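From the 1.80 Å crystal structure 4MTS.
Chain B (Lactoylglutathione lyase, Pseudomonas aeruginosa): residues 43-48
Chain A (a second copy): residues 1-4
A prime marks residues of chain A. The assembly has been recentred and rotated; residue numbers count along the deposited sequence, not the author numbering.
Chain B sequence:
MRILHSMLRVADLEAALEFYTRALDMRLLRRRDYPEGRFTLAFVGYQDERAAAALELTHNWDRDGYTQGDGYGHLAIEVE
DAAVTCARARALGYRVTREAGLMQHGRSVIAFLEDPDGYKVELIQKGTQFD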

# COMPACT_ATOMS: atom_id res chain seq x y z
N PHE B 43 -2.56 -13.12 -1.91
CA PHE B 43 -1.42 -12.29 -2.30
C PHE B 43 -1.29 -12.34 -3.79
O PHE B 43 -1.13 -13.41 -4.39
CB PHE B 43 -0.13 -12.78 -1.65
CG PHE B 43 -0.15 -12.69 -0.16
CD1 PHE B 43 -0.70 -13.72 0.60
CD2 PHE B 43 0.44 -11.63 0.49
CE1 PHE B 43 -0.67 -13.67 1.99
CE2 PHE B 43 0.46 -11.57 1.89
CZ PHE B 43 -0.08 -12.60 2.63
N VAL B 44 -1.42 -11.17 -4.41
CA VAL B 44 -1.34 -11.00 -5.85
C VAL B 44 -0.15 -10.08 -6.19
O VAL B 44 0.15 -9.15 -5.44
CB VAL B 44 -2.67 -10.50 -6.47
CG1 VAL B 44 -3.76 -11.58 -6.40
CG2 VAL B 44 -3.16 -9.21 -5.78
N GLY B 45 0.51 -10.35 -7.30
CA GLY B 45 1.63 -9.51 -7.70
C GLY B 45 2.20 -9.95 -9.03
O GLY B 45 1.56 -10.73 -9.74
N TYR B 46 3.38 -9.45 -9.36
CA TYR B 46 4.00 -9.74 -10.66
C TYR B 46 5.25 -10.53 -10.49
O TYR B 46 5.64 -11.26 -11.40
CB TYR B 46 4.28 -8.43 -11.43
CG TYR B 46 3.02 -7.65 -11.75
CD1 TYR B 46 2.12 -8.11 -12.70
CD2 TYR B 46 2.73 -6.46 -11.09
CE1 TYR B 46 0.95 -7.41 -12.98
CE2 TYR B 46 1.58 -5.74 -11.38
CZ TYR B 46 0.70 -6.20 -12.35
OH TYR B 46 -0.45 -5.52 -12.61
N GLN B 47 5.92 -10.36 -9.35
CA GLN B 47 7.15 -11.09 -9.07
C GLN B 47 6.94 -11.94 -7.83
O GLN B 47 5.96 -11.75 -7.09
CB GLN B 47 8.31 -10.09 -8.84
CG GLN B 47 8.84 -9.42 -10.13
CD GLN B 47 8.09 -8.16 -10.54
OE1 GLN B 47 7.82 -7.26 -9.72
NE2 GLN B 47 7.84 -8.00 -11.84
N ASP B 48 7.89 -12.87 -7.59
CA ASP B 48 7.87 -13.71 -6.40
C ASP B 48 7.92 -12.82 -5.14
O ASP B 48 8.58 -11.76 -5.15
CB ASP B 48 9.08 -14.65 -6.44
CG ASP B 48 9.25 -15.37 -7.79
OD1 ASP B 48 8.21 -15.63 -8.46
OD2 ASP B 48 10.40 -15.73 -8.13
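Chain A (1-4) MRIL

The N-terminal segment of chain A lies across the end of a chain B strand and the loop that follows it. In chain B, Phe43 to Gly45 close a strand that begins earlier in the chain, and Tyr46 to Asp48 continue as loop. In chain A, Arg2′ to Leu4′ belong to a strand that continues later in the chain; Arg2′ and Ile3′ are extended, with phi/psi of -158/159° and -81/129°. The touching parts, taken from CA of Val44 to CA of Gln47 and from CA of Met1′ to CA of Ile3′, run 115° apart, so the segments cross rather than pair in register. Their backbones come nearest at Tyr46 and Arg2′, whose CA atoms are 5.9 Å apart. Together the two stretches bury 285 Å², and Tyr46 and Met1′ contribute most of it.

Apolar packing centres on the ring of Tyr46, whose CA-to-CB bond points toward chain A and whose side chain has chi1 in the m rotamer. Met1′ points back toward chain B and covers one face of this ring: its CB stands 3.6 Å from the centroid of the Tyr46 ring, only 11° off the normal, which is the geometry of a CH-pi contact. The rest of the Met1′ side chain follows the ring outward. Met1′ SD lies 4.5 Å from the centroid of the Tyr46 ring in an oblique sulfur-aromatic approach and 3.6 Å from Tyr46 CE1, while Met1′ CE reaches to 3.3 Å from Tyr46 OH. Toward the other end of the ring, Tyr46 CD2 is 3.7 Å from Arg2′ CA and 4.3 Å from Ile3′ CG1, with the backbone N of Ile3′ at the ring edge, 4.0 Å from Tyr46 CD2. Ile3′ CD1 extends further along chain B to lie 4.5 Å from Val44 O.

Polar contacts gather around the amide of Gln47. Its CA-to-CB bond points sideways, but the end of the side chain comes nearer to chain A, and Gln47 NE2 donates a hydrogen bond to Met1′ O at 3.1 Å, with an N-H...O angle of 152°. The amide oxygen serves a second link, through a water: the water donates to Gln47 OE1 at 2.6 Å and accepts from Ile3′ N at 3.0 Å. One side chain thus engages two backbone groups of chain A, one directly and one through solvent. Between them sits Arg2′, whose CB is 3.9 Å from Gln47 OE1 although its CA-to-CB bond points away overall; its guanidinium is hydrogen-bonded elsewhere in the structure.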

# COMPACT_ATOMS: atom_id res chain seq x y z
N MET A 1 5.60 -5.74 -15.96
CA MET A 1 4.74 -4.98 -15.07
C MET A 1 5.29 -5.07 -13.68
O MET A 1 5.96 -6.05 -13.34
CB MET A 1 3.30 -5.53 -15.07
CG MET A 1 2.47 -5.07 -16.25
SD MET A 1 0.89 -5.93 -16.31
CE MET A 1 -0.17 -4.70 -15.82
N ARG A 2 5.02 -4.04 -12.86
CA ARG A 2 5.49 -4.10 -11.47
C ARG A 2 4.66 -3.16 -10.62
O ARG A 2 4.04 -2.22 -11.13
CB ARG A 2 7.01 -3.80 -11.33
CG ARG A 2 7.42 -2.34 -11.57
CD ARG A 2 8.95 -2.24 -11.61
NE ARG A 2 9.37 -0.87 -11.87
CZ ARG A 2 9.85 -0.03 -10.95
NH1 ARG A 2 9.96 -0.41 -9.69
NH2 ARG A 2 10.19 1.21 -11.29
N ILE A 3 4.66 -3.40 -9.32
CA ILE A 3 4.01 -2.49 -8.36
C ILE A 3 5.00 -1.35 -8.11
O ILE A 3 6.16 -1.60 -7.77
CB ILE A 3 3.63 -3.24 -7.05
CG1 ILE A 3 2.54 -4.28 -7.36
CG2 ILE A 3 3.14 -2.23 -5.98
CD1 ILE A 3 2.16 -5.23 -6.17
N LEU A 4 4.55 -0.11 -8.25
CA LEU A 4 5.43 1.06 -8.11
C LEU A 4 5.35 1.68 -6.71
O LEU A 4 6.39 2.01 -6.14
CB LEU A 4 5.10 2.12 -9.15
CG LEU A 4 5.37 1.74 -10.61
CD1 LEU A 4 4.81 2.79 -11.51
CD2 LEU A 4 6.84 1.62 -10.87
O HOH W 1 6.15 -5.82 -8.41